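Local coordinates for Glyoxalase/bleomycin resistance protein/dioxygenase (Nostoc punctiforme PCC 73102, PDB 3KOL), which is a metal-binding member of the glyoxalase/bleomycin resistance/dioxygenase superfamily that may act as a lactoylglutathione lyase or dioxygenase, as relatives do, at residues Ile23-Gln28 against Thr73-Phe78; Gln31-Phe36 against Asp140-Met145; Leu43-Asp48 against Ala65-Pro70; Gln107-Ala112 against Ile148-Glu153. All blocks are in the same frame, centred on the assembly; numbering follows the deposited sequence.

Contact 1: residues Ile23-Gln28 against Thr73-Phe78; sequences IALNVQ and TILDLF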
loop_
_atom_site.group_PDB
_atom_site.type_symbol
_atom_site.label_atom_id
_atom_site.label_comp_id
_atom_site.label_asym_id
_atom_site.label_seq_id
_atom_site.Cartn_x
_atom_site.Cartn_y
_atom_site.Cartn_z
ATOM N N ILE A 23 -4.084 -1.149 3.279
ATOM C CA ILE A 23 -3.641 -1.587 1.964
ATOM C C ILE A 23 -4.109 -3.035 1.936
ATOM O O ILE A 23 -3.869 -3.789 2.881
ATOM C CB ILE A 23 -2.108 -1.525 1.786
ATOM C CG1 ILE A 23 -1.736 -2.094 0.413
ATOM C CG2 ILE A 23 -1.410 -2.290 2.888
ATOM C CD1 ILE A 23 -0.294 -1.906 0.043
ATOM N N ALA A 24 -4.806 -3.417 0.877
ATOM C CA ALA A 24 -5.324 -4.770 0.773
ATOM C C ALA A 24 -4.561 -5.588 -0.250
ATOM O O ALA A 24 -4.195 -5.093 -1.316
ATOM C CB ALA A 24 -6.805 -4.732 0.408
ATOM N N LEU A 25 -4.319 -6.845 0.098
ATOM C CA LEU A 25 -3.618 -7.771 -0.770
ATOM C C LEU A 25 -4.480 -9.012 -0.945
ATOM O O LEU A 25 -5.206 -9.402 -0.031
ATOM C CB LEU A 25 -2.278 -8.198 -0.151
ATOM C CG LEU A 25 -1.253 -7.161 0.327
ATOM C CD1 LEU A 25 -0.005 -7.887 0.836
ATOM C CD2 LEU A 25 -0.881 -6.221 -0.805
ATOM N N ASN A 26 -4.417 -9.613 -2.129
ATOM C CA ASN A 26 -5.136 -10.855 -2.397
ATOM C C ASN A 26 -4.072 -11.937 -2.268
ATOM O O ASN A 26 -3.002 -11.822 -2.864
ATOM C CB ASN A 26 -5.701 -10.884 -3.815
ATOM C CG ASN A 26 -6.854 -9.934 -3.994
ATOM O OD1 ASN A 26 -7.626 -9.705 -3.063
ATOM N ND2 ASN A 26 -6.987 -9.379 -5.195
ATOM N N VAL A 27 -4.357 -12.977 -1.494
ATOM C CA VAL A 27 -3.386 -14.045 -1.299
ATOM C C VAL A 27 -3.976 -15.410 -1.653
ATOM O O VAL A 27 -5.112 -15.717 -1.288
ATOM C CB VAL A 27 -2.900 -14.063 0.156
ATOM C CG1 VAL A 27 -2.285 -12.708 0.505
ATOM C CG2 VAL A 27 -4.055 -14.361 1.094
ATOM N N GLN A 28 -3.205 -16.222 -2.366
ATOM C CA GLN A 28 -3.673 -17.547 -2.769
ATOM C C GLN A 28 -3.670 -18.523 -1.592
ATOM O O GLN A 28 -4.553 -19.376 -1.483
ATOM C CB GLN A 28 -2.796 -18.090 -3.906
ATOM C CG GLN A 28 -3.424 -19.248 -4.678
ATOM C CD GLN A 28 -3.343 -20.571 -3.940
ATOM O OE1 GLN A 28 -4.279 -21.376 -3.973
ATOM N NE2 GLN A 28 -2.211 -20.816 -3.291
ATOM N N THR A 73 -1.996 1.567 10.970
ATOM C CA THR A 73 -2.220 1.216 9.567
ATOM C C THR A 73 -2.549 -0.267 9.454
ATOM O O THR A 73 -1.883 -1.115 10.058
ATOM C CB THR A 73 -0.986 1.520 8.697
ATOM O OG1 THR A 73 -0.606 2.887 8.870
ATOM C CG2 THR A 73 -1.299 1.285 7.222
ATOM N N ILE A 74 -3.571 -0.576 8.666
ATOM C CA ILE A 74 -4.010 -1.951 8.499
ATOM C C ILE A 74 -3.589 -2.602 7.194
ATOM O O ILE A 74 -3.588 -1.970 6.136
ATOM C CB ILE A 74 -5.551 -2.050 8.589
ATOM C CG1 ILE A 74 -6.019 -1.542 9.953
ATOM C CG2 ILE A 74 -5.995 -3.502 8.378
ATOM C CD1 ILE A 74 -7.529 -1.343 10.060
ATOM N N LEU A 75 -3.231 -3.878 7.285
ATOM C CA LEU A 75 -2.870 -4.675 6.118
ATOM C C LEU A 75 -3.963 -5.736 6.054
ATOM O O LEU A 75 -4.070 -6.574 6.950
ATOM C CB LEU A 75 -1.507 -5.358 6.306
ATOM C CG LEU A 75 -1.106 -6.341 5.200
ATOM C CD1 LEU A 75 -0.916 -5.585 3.893
ATOM C CD2 LEU A 75 0.187 -7.068 5.584
ATOM N N ASP A 76 -4.795 -5.675 5.021
ATOM C CA ASP A 76 -5.870 -6.649 4.855
ATOM C C ASP A 76 -5.422 -7.734 3.902
ATOM O O ASP A 76 -4.870 -7.444 2.842
ATOM C CB ASP A 76 -7.141 -6.020 4.260
ATOM C CG ASP A 76 -7.842 -5.074 5.209
ATOM O OD1 ASP A 76 -7.788 -5.296 6.437
ATOM O OD2 ASP A 76 -8.478 -4.116 4.714
ATOM N N LEU A 77 -5.661 -8.984 4.282
ATOM C CA LEU A 77 -5.322 -10.106 3.427
ATOM C C LEU A 77 -6.641 -10.762 3.045
ATOM O O LEU A 77 -7.426 -11.138 3.912
ATOM C CB LEU A 77 -4.429 -11.105 4.164
ATOM C CG LEU A 77 -3.110 -10.563 4.717
ATOM C CD1 LEU A 77 -2.355 -11.701 5.376
ATOM C CD2 LEU A 77 -2.274 -9.944 3.598
ATOM N N PHE A 78 -6.887 -10.863 1.744
ATOM C CA PHE A 78 -8.105 -11.466 1.228
ATOM C C PHE A 78 -7.759 -12.802 0.596
ATOM O O PHE A 78 -7.007 -12.857 -0.371
ATOM C CB PHE A 78 -8.743 -10.541 0.185
ATOM C CG PHE A 78 -9.432 -9.346 0.780
ATOM C CD1 PHE A 78 -10.750 -9.438 1.214
ATOM C CD2 PHE A 78 -8.755 -8.140 0.943
ATOM C CE1 PHE A 78 -11.386 -8.352 1.804
ATOM C CE2 PHE A 78 -9.384 -7.042 1.536
ATOM C CZ PHE A 78 -10.701 -7.149 1.966
#

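Contact 2: residues Gln31-Phe36 against Asp140-Met145; sequences QASRYF and DPDGFM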
loop_
_atom_site.group_PDB
_atom_site.type_symbol
_atom_site.label_atom_id
_atom_site.label_comp_id
_atom_site.label_asym_id
_atom_site.label_seq_id
_atom_site.Cartn_x
_atom_site.Cartn_y
_atom_site.Cartn_z
ATOM N N GLN A 31 -2.895 -19.106 5.009
ATOM C CA GLN A 31 -2.031 -19.458 6.132
ATOM C C GLN A 31 -0.559 -19.148 5.865
ATOM O O GLN A 31 0.172 -18.774 6.782
ATOM C CB GLN A 31 -2.220 -20.932 6.503
ATOM C CG GLN A 31 -3.664 -21.267 6.870
ATOM C CD GLN A 31 -4.216 -20.380 7.980
ATOM O OE1 GLN A 31 -5.356 -19.907 7.905
ATOM N NE2 GLN A 31 -3.414 -20.160 9.020
ATOM N N ALA A 32 -0.122 -19.297 4.618
ATOM C CA ALA A 32 1.267 -18.995 4.279
ATOM C C ALA A 32 1.485 -17.493 4.451
ATOM O O ALA A 32 2.545 -17.054 4.901
ATOM C CB ALA A 32 1.567 -19.408 2.840
ATOM N N SER A 33 0.469 -16.707 4.103
ATOM C CA SER A 33 0.559 -15.256 4.231
ATOM C C SER A 33 0.426 -14.795 5.681
ATOM O O SER A 33 1.102 -13.851 6.090
ATOM C CB SER A 33 -0.491 -14.583 3.341
ATOM O OG SER A 33 -0.215 -14.859 1.973
ATOM N N ARG A 34 -0.439 -15.445 6.461
ATOM C CA ARG A 34 -0.573 -15.081 7.874
ATOM C C ARG A 34 0.762 -15.400 8.545
ATOM O O ARG A 34 1.211 -14.685 9.438
ATOM C CB ARG A 34 -1.671 -15.896 8.573
ATOM C CG ARG A 34 -3.094 -15.564 8.163
ATOM C CD ARG A 34 -4.110 -16.345 9.016
ATOM N NE ARG A 34 -4.085 -15.949 10.427
ATOM C CZ ARG A 34 -3.610 -16.703 11.416
ATOM N NH1 ARG A 34 -3.114 -17.908 11.159
ATOM N NH2 ARG A 34 -3.636 -16.258 12.665
ATOM N N TYR A 35 1.398 -16.482 8.113
ATOM C CA TYR A 35 2.680 -16.864 8.696
ATOM C C TYR A 35 3.747 -15.819 8.363
ATOM O O TYR A 35 4.514 -15.389 9.226
ATOM C CB TYR A 35 3.123 -18.224 8.161
ATOM C CG TYR A 35 4.225 -18.847 8.987
ATOM C CD1 TYR A 35 3.945 -19.464 10.205
ATOM C CD2 TYR A 35 5.555 -18.789 8.567
ATOM C CE1 TYR A 35 4.964 -20.012 10.986
ATOM C CE2 TYR A 35 6.581 -19.330 9.342
ATOM C CZ TYR A 35 6.277 -19.939 10.549
ATOM O OH TYR A 35 7.286 -20.478 11.312
ATOM N N PHE A 36 3.785 -15.419 7.099
ATOM C CA PHE A 36 4.748 -14.430 6.615
ATOM C C PHE A 36 4.594 -13.082 7.326
ATOM O O PHE A 36 5.524 -12.600 7.964
ATOM C CB PHE A 36 4.548 -14.235 5.107
ATOM C CG PHE A 36 5.541 -13.301 4.466
ATOM C CD1 PHE A 36 6.816 -13.744 4.123
ATOM C CD2 PHE A 36 5.185 -11.989 4.167
ATOM C CE1 PHE A 36 7.719 -12.894 3.483
ATOM C CE2 PHE A 36 6.079 -11.128 3.529
ATOM C CZ PHE A 36 7.347 -11.580 3.185
ATOM N N ASP A 140 6.804 -11.651 -0.937
ATOM C CA ASP A 140 5.933 -12.365 -0.008
ATOM C C ASP A 140 5.512 -13.646 -0.729
ATOM O O ASP A 140 5.890 -13.847 -1.886
ATOM C CB ASP A 140 4.729 -11.489 0.412
ATOM C CG ASP A 140 3.612 -11.427 -0.631
ATOM O OD1 ASP A 140 3.756 -11.938 -1.764
ATOM O OD2 ASP A 140 2.560 -10.840 -0.299
ATOM N N PRO A 141 4.747 -14.534 -0.065
ATOM C CA PRO A 141 4.309 -15.795 -0.682
ATOM C C PRO A 141 3.683 -15.730 -2.075
ATOM O O PRO A 141 3.756 -16.702 -2.831
ATOM C CB PRO A 141 3.339 -16.364 0.352
ATOM C CG PRO A 141 3.928 -15.890 1.642
ATOM C CD PRO A 141 4.261 -14.446 1.323
ATOM N N ASP A 142 3.069 -14.599 -2.415
ATOM C CA ASP A 142 2.421 -14.451 -3.716
ATOM C C ASP A 142 3.281 -13.730 -4.743
ATOM O O ASP A 142 2.897 -13.609 -5.905
ATOM C CB ASP A 142 1.091 -13.711 -3.558
ATOM C CG ASP A 142 0.055 -14.536 -2.823
ATOM O OD1 ASP A 142 -0.470 -15.493 -3.427
ATOM O OD2 ASP A 142 -0.225 -14.239 -1.641
ATOM N N GLY A 143 4.440 -13.247 -4.315
ATOM C CA GLY A 143 5.315 -12.552 -5.238
ATOM C C GLY A 143 5.232 -11.042 -5.140
ATOM O O GLY A 143 5.778 -10.341 -5.991
ATOM N N PHE A 144 4.546 -10.530 -4.121
ATOM C CA PHE A 144 4.446 -9.081 -3.939
ATOM C C PHE A 144 5.687 -8.624 -3.179
ATOM O O PHE A 144 6.013 -9.168 -2.123
ATOM C CB PHE A 144 3.191 -8.710 -3.146
ATOM C CG PHE A 144 3.016 -7.232 -2.956
ATOM C CD1 PHE A 144 2.865 -6.395 -4.055
ATOM C CD2 PHE A 144 3.031 -6.672 -1.683
ATOM C CE1 PHE A 144 2.733 -5.016 -3.890
ATOM C CE2 PHE A 144 2.899 -5.293 -1.504
ATOM C CZ PHE A 144 2.751 -4.464 -2.609
HETATM N N MSE A 145 6.374 -7.616 -3.705
HETATM C CA MSE A 145 7.604 -7.143 -3.082
HETATM C C MSE A 145 7.444 -6.299 -1.825
HETATM O O MSE A 145 6.707 -5.315 -1.807
HETATM C CB MSE A 145 8.444 -6.368 -4.098
HETATM C CG MSE A 145 9.769 -5.889 -3.542
HETATM SE SE MSE A 145 10.773 -4.883 -4.845
HETATM C CE MSE A 145 11.794 -6.348 -5.596
HETATM O O HOH W 1 1.169 -13.246 0.286
HETATM O O HOH W 2 -0.457 -16.768 -0.384
#

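Contact 3: residues Leu43-Asp48 against Ala65-Pro70; sequences LHELTD and ANFITP. With CO (cobalt (II) ion), chain B.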
loop_
_atom_site.group_PDB
_atom_site.type_symbol
_atom_site.label_atom_id
_atom_site.label_comp_id
_atom_site.label_asym_id
_atom_site.label_seq_id
_atom_site.Cartn_x
_atom_site.Cartn_y
_atom_site.Cartn_z
ATOM N N LEU A 43 3.804 -8.573 12.526
ATOM C CA LEU A 43 2.681 -7.632 12.562
ATOM C C LEU A 43 1.567 -8.187 13.451
ATOM O O LEU A 43 1.210 -9.365 13.366
ATOM C CB LEU A 43 2.145 -7.358 11.152
ATOM C CG LEU A 43 3.143 -6.680 10.204
ATOM C CD1 LEU A 43 2.533 -6.553 8.810
ATOM C CD2 LEU A 43 3.512 -5.300 10.748
ATOM N N HIS A 44 1.027 -7.334 14.316
ATOM C CA HIS A 44 -0.031 -7.757 15.225
ATOM C C HIS A 44 -1.336 -7.996 14.473
ATOM O O HIS A 44 -1.735 -7.199 13.624
ATOM C CB HIS A 44 -0.246 -6.712 16.318
ATOM C CG HIS A 44 -1.045 -7.222 17.478
ATOM N ND1 HIS A 44 -0.627 -8.279 18.259
ATOM C CD2 HIS A 44 -2.249 -6.844 17.972
ATOM C CE1 HIS A 44 -1.539 -8.531 19.181
ATOM N NE2 HIS A 44 -2.533 -7.675 19.030
ATOM N N GLU A 45 -2.003 -9.098 14.793
ATOM C CA GLU A 45 -3.246 -9.442 14.124
ATOM C C GLU A 45 -4.472 -8.939 14.883
ATOM O O GLU A 45 -4.474 -8.887 16.110
ATOM C CB GLU A 45 -3.315 -10.961 13.964
ATOM C CG GLU A 45 -4.588 -11.489 13.337
ATOM C CD GLU A 45 -4.485 -12.963 13.008
ATOM O OE1 GLU A 45 -3.940 -13.721 13.843
ATOM O OE2 GLU A 45 -4.948 -13.363 11.919
ATOM N N LEU A 46 -5.505 -8.542 14.147
ATOM C CA LEU A 46 -6.742 -8.090 14.774
ATOM C C LEU A 46 -7.632 -9.314 14.955
ATOM O O LEU A 46 -7.728 -10.156 14.063
ATOM C CB LEU A 46 -7.471 -7.075 13.888
ATOM C CG LEU A 46 -6.761 -5.763 13.557
ATOM C CD1 LEU A 46 -7.660 -4.900 12.679
ATOM C CD2 LEU A 46 -6.426 -5.036 14.843
ATOM N N THR A 47 -8.272 -9.426 16.111
ATOM C CA THR A 47 -9.151 -10.561 16.352
ATOM C C THR A 47 -10.528 -10.254 15.773
ATOM O O THR A 47 -10.857 -9.094 15.524
ATOM C CB THR A 47 -9.259 -10.874 17.854
ATOM O OG1 THR A 47 -9.512 -9.664 18.580
ATOM C CG2 THR A 47 -7.959 -11.508 18.351
ATOM N N ASP A 48 -11.327 -11.293 15.558
ATOM C CA ASP A 48 -12.654 -11.135 14.968
ATOM C C ASP A 48 -13.547 -10.088 15.626
ATOM O O ASP A 48 -14.391 -9.486 14.961
ATOM C CB ASP A 48 -13.380 -12.482 14.941
ATOM C CG ASP A 48 -13.495 -13.111 16.314
ATOM O OD1 ASP A 48 -12.450 -13.482 16.893
ATOM O OD2 ASP A 48 -14.632 -13.233 16.817
ATOM N N ALA A 65 -7.970 -11.728 6.774
ATOM C CA ALA A 65 -7.123 -11.533 7.941
ATOM C C ALA A 65 -6.703 -10.068 7.954
ATOM O O ALA A 65 -6.481 -9.472 6.901
ATOM C CB ALA A 65 -5.897 -12.439 7.868
ATOM N N ASN A 66 -6.612 -9.488 9.146
ATOM C CA ASN A 66 -6.227 -8.092 9.302
ATOM C C ASN A 66 -5.036 -7.995 10.247
ATOM O O ASN A 66 -5.071 -8.535 11.352
ATOM C CB ASN A 66 -7.386 -7.279 9.898
ATOM C CG ASN A 66 -8.455 -6.914 8.876
ATOM O OD1 ASN A 66 -8.731 -7.659 7.943
ATOM N ND2 ASN A 66 -9.081 -5.758 9.074
ATOM N N PHE A 67 -3.988 -7.311 9.806
ATOM C CA PHE A 67 -2.790 -7.100 10.612
ATOM C C PHE A 67 -2.611 -5.600 10.706
ATOM O O PHE A 67 -3.096 -4.861 9.846
ATOM C CB PHE A 67 -1.570 -7.746 9.950
ATOM C CG PHE A 67 -1.611 -9.244 9.959
ATOM C CD1 PHE A 67 -1.185 -9.957 11.074
ATOM C CD2 PHE A 67 -2.137 -9.944 8.877
ATOM C CE1 PHE A 67 -1.285 -11.348 11.112
ATOM C CE2 PHE A 67 -2.242 -11.329 8.906
ATOM C CZ PHE A 67 -1.815 -12.033 10.028
ATOM N N ILE A 68 -1.937 -5.140 11.750
ATOM C CA ILE A 68 -1.733 -3.706 11.923
ATOM C C ILE A 68 -0.335 -3.345 12.391
ATOM O O ILE A 68 0.350 -4.149 13.025
ATOM C CB ILE A 68 -2.688 -3.131 12.969
ATOM C CG1 ILE A 68 -2.412 -3.784 14.326
ATOM C CG2 ILE A 68 -4.120 -3.361 12.549
ATOM C CD1 ILE A 68 -2.927 -3.006 15.506
ATOM N N THR A 69 0.095 -2.133 12.059
ATOM C CA THR A 69 1.380 -1.648 12.525
ATOM C C THR A 69 0.999 -0.922 13.816
ATOM O O THR A 69 -0.168 -0.564 14.012
ATOM C CB THR A 69 2.038 -0.680 11.514
ATOM O OG1 THR A 69 1.077 0.281 11.068
ATOM C CG2 THR A 69 2.568 -1.452 10.303
ATOM N N PRO A 70 1.961 -0.702 14.722
ATOM C CA PRO A 70 1.605 -0.018 15.968
ATOM C C PRO A 70 0.980 1.368 15.831
ATOM O O PRO A 70 0.316 1.836 16.755
ATOM C CB PRO A 70 2.923 -0.010 16.749
ATOM C CG PRO A 70 3.952 -0.038 15.684
ATOM C CD PRO A 70 3.395 -1.026 14.692
HETATM CO CO CO B . -4.370 -7.713 19.994
HETATM O O HOH W 3 2.212 -4.814 14.796
HETATM O O HOH W 4 -7.807 -10.534 11.298
HETATM O O HOH W 5 -3.568 -7.889 21.842
HETATM O O HOH W 6 -6.222 -7.552 20.962
#

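Contact 4: residues Gln107-Ala112 against Ile148-Glu153; sequences QLFDRA and IRCDPE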
loop_
_atom_site.group_PDB
_atom_site.type_symbol
_atom_site.label_atom_id
_atom_site.label_comp_id
_atom_site.label_asym_id
_atom_site.label_seq_id
_atom_site.Cartn_x
_atom_site.Cartn_y
_atom_site.Cartn_z
ATOM N N GLN A 107 18.295 0.439 14.865
ATOM C CA GLN A 107 19.000 -0.542 15.688
ATOM C C GLN A 107 18.460 -1.965 15.567
ATOM O O GLN A 107 19.036 -2.900 16.128
ATOM C CB GLN A 107 18.985 -0.104 17.154
ATOM C CG GLN A 107 19.676 1.233 17.374
ATOM C CD GLN A 107 21.080 1.264 16.783
ATOM O OE1 GLN A 107 21.509 2.279 16.228
ATOM N NE2 GLN A 107 21.803 0.153 16.905
ATOM N N LEU A 108 17.363 -2.128 14.832
ATOM C CA LEU A 108 16.768 -3.443 14.629
ATOM C C LEU A 108 16.838 -3.889 13.171
ATOM O O LEU A 108 16.363 -4.967 12.831
ATOM C CB LEU A 108 15.304 -3.449 15.083
ATOM C CG LEU A 108 15.043 -3.309 16.585
ATOM C CD1 LEU A 108 13.548 -3.352 16.855
ATOM C CD2 LEU A 108 15.745 -4.431 17.327
ATOM N N PHE A 109 17.425 -3.065 12.309
ATOM C CA PHE A 109 17.523 -3.414 10.894
ATOM C C PHE A 109 18.294 -4.708 10.674
ATOM O O PHE A 109 17.861 -5.580 9.917
ATOM C CB PHE A 109 18.196 -2.294 10.098
ATOM C CG PHE A 109 18.293 -2.582 8.626
ATOM C CD1 PHE A 109 17.193 -2.401 7.796
ATOM C CD2 PHE A 109 19.473 -3.081 8.077
ATOM C CE1 PHE A 109 17.262 -2.715 6.434
ATOM C CE2 PHE A 109 19.555 -3.399 6.722
ATOM C CZ PHE A 109 18.448 -3.217 5.898
ATOM N N ASP A 110 19.447 -4.828 11.322
ATOM C CA ASP A 110 20.258 -6.034 11.176
ATOM C C ASP A 110 19.475 -7.276 11.606
ATOM O O ASP A 110 19.525 -8.311 10.935
ATOM C CB ASP A 110 21.552 -5.898 11.982
ATOM C CG ASP A 110 22.437 -4.768 11.473
ATOM O OD1 ASP A 110 22.670 -4.705 10.249
ATOM O OD2 ASP A 110 22.904 -3.946 12.296
ATOM N N ARG A 111 18.743 -7.174 12.711
ATOM C CA ARG A 111 17.950 -8.301 13.186
ATOM C C ARG A 111 16.945 -8.719 12.121
ATOM O O ARG A 111 16.727 -9.902 11.902
ATOM C CB ARG A 111 17.216 -7.941 14.484
ATOM C CG ARG A 111 16.193 -8.986 14.934
ATOM C CD ARG A 111 16.777 -10.393 14.922
ATOM N NE ARG A 111 17.883 -10.545 15.864
ATOM C CZ ARG A 111 17.731 -10.801 17.161
ATOM N NH1 ARG A 111 16.514 -10.942 17.673
ATOM N NH2 ARG A 111 18.793 -10.909 17.947
ATOM N N ALA A 112 16.335 -7.738 11.458
ATOM C CA ALA A 112 15.358 -8.023 10.411
ATOM C C ALA A 112 16.008 -8.809 9.279
ATOM O O ALA A 112 15.441 -9.782 8.778
ATOM C CB ALA A 112 14.764 -6.720 9.871
ATOM N N ILE A 148 11.920 -3.457 3.791
ATOM C CA ILE A 148 12.057 -3.094 5.194
ATOM C C ILE A 148 13.179 -2.071 5.142
ATOM O O ILE A 148 14.228 -2.336 4.565
ATOM C CB ILE A 148 12.459 -4.291 6.089
ATOM C CG1 ILE A 148 11.261 -5.236 6.249
ATOM C CG2 ILE A 148 12.919 -3.779 7.461
ATOM C CD1 ILE A 148 11.529 -6.453 7.153
ATOM N N ARG A 149 12.947 -0.893 5.706
ATOM C CA ARG A 149 13.958 0.152 5.680
ATOM C C ARG A 149 14.023 0.920 6.985
ATOM O O ARG A 149 13.100 0.863 7.796
ATOM C CB ARG A 149 13.683 1.105 4.510
ATOM C CG ARG A 149 12.276 1.710 4.499
ATOM C CD ARG A 149 12.165 2.861 5.488
ATOM N NE ARG A 149 12.965 4.007 5.060
ATOM C CZ ARG A 149 13.309 5.019 5.851
ATOM N NH1 ARG A 149 12.929 5.036 7.122
ATOM N NH2 ARG A 149 14.041 6.016 5.372
ATOM N N CYS A 150 15.130 1.625 7.194
ATOM C CA CYS A 150 15.306 2.412 8.409
ATOM C C CYS A 150 16.047 3.703 8.090
ATOM O O CYS A 150 16.716 3.806 7.064
ATOM C CB CYS A 150 16.103 1.622 9.452
ATOM S SG CYS A 150 17.817 1.302 8.964
ATOM N N ASP A 151 15.910 4.685 8.972
ATOM C CA ASP A 151 16.582 5.968 8.810
ATOM C C ASP A 151 18.051 5.806 9.193
ATOM O O ASP A 151 18.492 4.709 9.547
ATOM C CB ASP A 151 15.946 7.011 9.729
ATOM C CG ASP A 151 14.490 7.248 9.421
ATOM O OD1 ASP A 151 14.160 7.451 8.233
ATOM O OD2 ASP A 151 13.682 7.239 10.371
ATOM N N PRO A 152 18.836 6.895 9.114
ATOM C CA PRO A 152 20.247 6.769 9.488
ATOM C C PRO A 152 20.314 6.630 11.008
ATOM O O PRO A 152 19.390 7.055 11.709
ATOM C CB PRO A 152 20.849 8.080 8.995
ATOM C CG PRO A 152 19.715 9.046 9.183
ATOM C CD PRO A 152 18.537 8.262 8.649
ATOM N N GLU A 153 21.390 6.029 11.511
ATOM C CA GLU A 153 21.554 5.833 12.952
ATOM C C GLU A 153 21.159 7.089 13.719
ATOM O O GLU A 153 20.392 6.968 14.696
ATOM C CB GLU A 153 23.004 5.483 13.303
ATOM C CG GLU A 153 23.706 4.538 12.340
ATOM C CD GLU A 153 24.088 5.213 11.035
ATOM O OE1 GLU A 153 24.392 6.427 11.057
ATOM O OE2 GLU A 153 24.106 4.529 9.991
#

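Contact 1: residues Ile23-Gln28 against Thr73-Phe78
Ile23 CG2 presses on Leu75 CD1 at 3.5 Å, tighter than ordinary van der Waals contact, the two side chains lying side by side. Leu25 follows on that face: its CG also touches Leu75 CD1 (3.9 Å) and its CD1 meets Leu77 CD2 (4.1 Å), while Val27 CG1 closes the row. From helix 30-40, Tyr37 touches Leu25 and Leu75, and Ser33 touches Val27 and Leu77. This leucine row is the denser part. On the opposite face Ala24, Asn26 and Asp76 are buried too; only Phe78 is partly exposed, its ring meeting Tyr98 of the second subunit edge-to-face. Ala24 CB lies at the edge of that ring, 3.6 Å from Phe78 CE2, and Asn26 ND2 bonds to Phe94 O of the second subunit, whose strand continues the sheet. Five parallel-strand hydrogen bonds run from Ile23 N to Ile74 O (3.0 Å) through to Val27 N to Phe78 O (2.9 Å). Paired amides and carbonyls are thus satisfied, with hydrocarbon on one face and a more polar surface, Asp76 about 5 Å from a cobalt ion, on the other.

Contact 2: residues Gln31-Phe36 against Asp140-Met145
The Phe36 ring carries Asp140 CA and Pro141 CD over one face, both 3.6 Å above its plane and displaced toward opposite parts of the rim, so two CH-pi contacts share that face. Phe36 CG stands anti to the backbone N (chi1 -176°), 3.6 Å from Pro141 CD; Asp140 CB comes within 3.4 Å of Phe36 CE2. The second flat group, the Asp140 carboxylate, stands nearly perpendicular to the ring, at 85°. Its OD1 is gripped from opposite faces of the carboxylate plane, by Asp142 N at 2.8 Å and by Phe144 N at 2.9 Å, the first of these making an Asx turn. The other oxygen, OD2, is bonded directly to the hydroxyl of Tyr37, one residue on in the same helix as Phe36. The backbone here is a type I turn from Asp140 to Gly143. Within the turn, Pro141 CG packs on Ala32 O at 3.7 Å. Between residues 31-36 and 140-145 no direct hydrogen bond forms; two waters each bridge Ser33 OG and Asp142 OD2, and the first, 2.6 Å from Asp142 OD2, also donates weakly to Asp140 OD2. Asp142 OD1 meanwhile takes Gln28 N. The chemistry is therefore divided: carbon on the ring face, water at the carboxylates, and a set of donors around Asp140 that would favour its ionised form.

Contact 3: residues Leu43-Asp48 against Ala65-Pro70
Glu45 runs obliquely past the CE1 and CZ atoms of Phe67, and its atoms can be followed outward. CB is 3.5 Å from Phe67 CE1. CG, anti to the backbone N (chi1 177°), passes 3.6 Å from Asn66 O. CD then reaches Phe67 CE1 at 4.1 Å, and OE2 ends 3.9 Å from Phe67 CZ, with the carboxylate turned only 14° from the ring plane. The tip is held from outside the two segments, where OE1 forms a salt bridge with Arg34 of helix 30-40. Antiparallel pairing sets this up: Glu45 and Phe67 form a non-hydrogen-bonded pair, flanked by Ile68 N to His44 O (2.8 Å) and by a nearly straight bond from Leu46 N to Asn66 O (2.8 Å). Two waters extend the pairing, one between His44 N and Ile68 O, the other between Leu46 O and Asn66 N. On the face of His44 and Ile68, Leu46 CD2 packs on Ile68 CG2 at 3.7 Å, the two side chains crossing at about a right angle. His44 itself reaches outward, NE2 binding a cobalt ion at 2.1 Å together with two waters; this ion is distinct from the one bound by His99 and Glu147. The short strand 44-45 is an edge strand of the sheet, at the end away from strand 17-27, in a beta-alpha-beta-beta-beta module, the repeating unit of the vicinal oxygen chelate fold.

Contact 4: residues Gln107-Ala112 against Ile148-Glu153
Phe109 lays its CB, CG and CD1 against the sulfur of Cys150, with CB the nearest at 3.8 Å; SG is 4.6 Å from the ring centroid and 42° off the ring normal, an oblique sulfur-aromatic contact. Phe109 CG, anti to the backbone N, is 3.9 Å from Cys150 SG. Phe109 CE1 brings the ring edge to Ile148 O at 3.6 Å, the carbonyl oxygen lying in the ring plane. One turn on, Ala112 CB touches Ile148 CG2 at 4.2 Å. Helix 109-118 packs on strand 145-150 of the sheet ordered 96-104, 145-150, 134-139, 123-129, one of the two four-stranded sheets of the vicinal oxygen chelate fold. Ile104 and Arg134 of the neighbouring strands also touch Cys150. Arg149 points from the strand away from the helix, and its NH1 and NH2 both grip Asp151 OD1 from the same face of that carboxylate, NH1 at 2.9 Å. NH1 is shared with Asp103 in a further salt bridge, and the side chain lies about 6 Å from a cobalt ion.

From the N terminus, strand 17-27 enters contact 1, and helix 30-40 supplies the first side of contact 2. Contact 3 closes first, joining 43-48 to 65-70 within the span of both contact 1 and contact 2. Contact 1 then closes at 73-78, completing the order of strands 17-27, 74-79, 64-68 and 44-45; contacts 1 and 3 share this sheet. Contact 2, opened before contact 1 closes and still open after it, crosses contact 1. It also crosses contact 4, which opens at helix 109-118 before contact 2 closes at 140-145. Contact 4, in series after 1 and 3, ties its helix to the second sheet. Among the four, contact 2 joins helix 30-40 to the turn between strands 134-139 and 145-150 of that sheet.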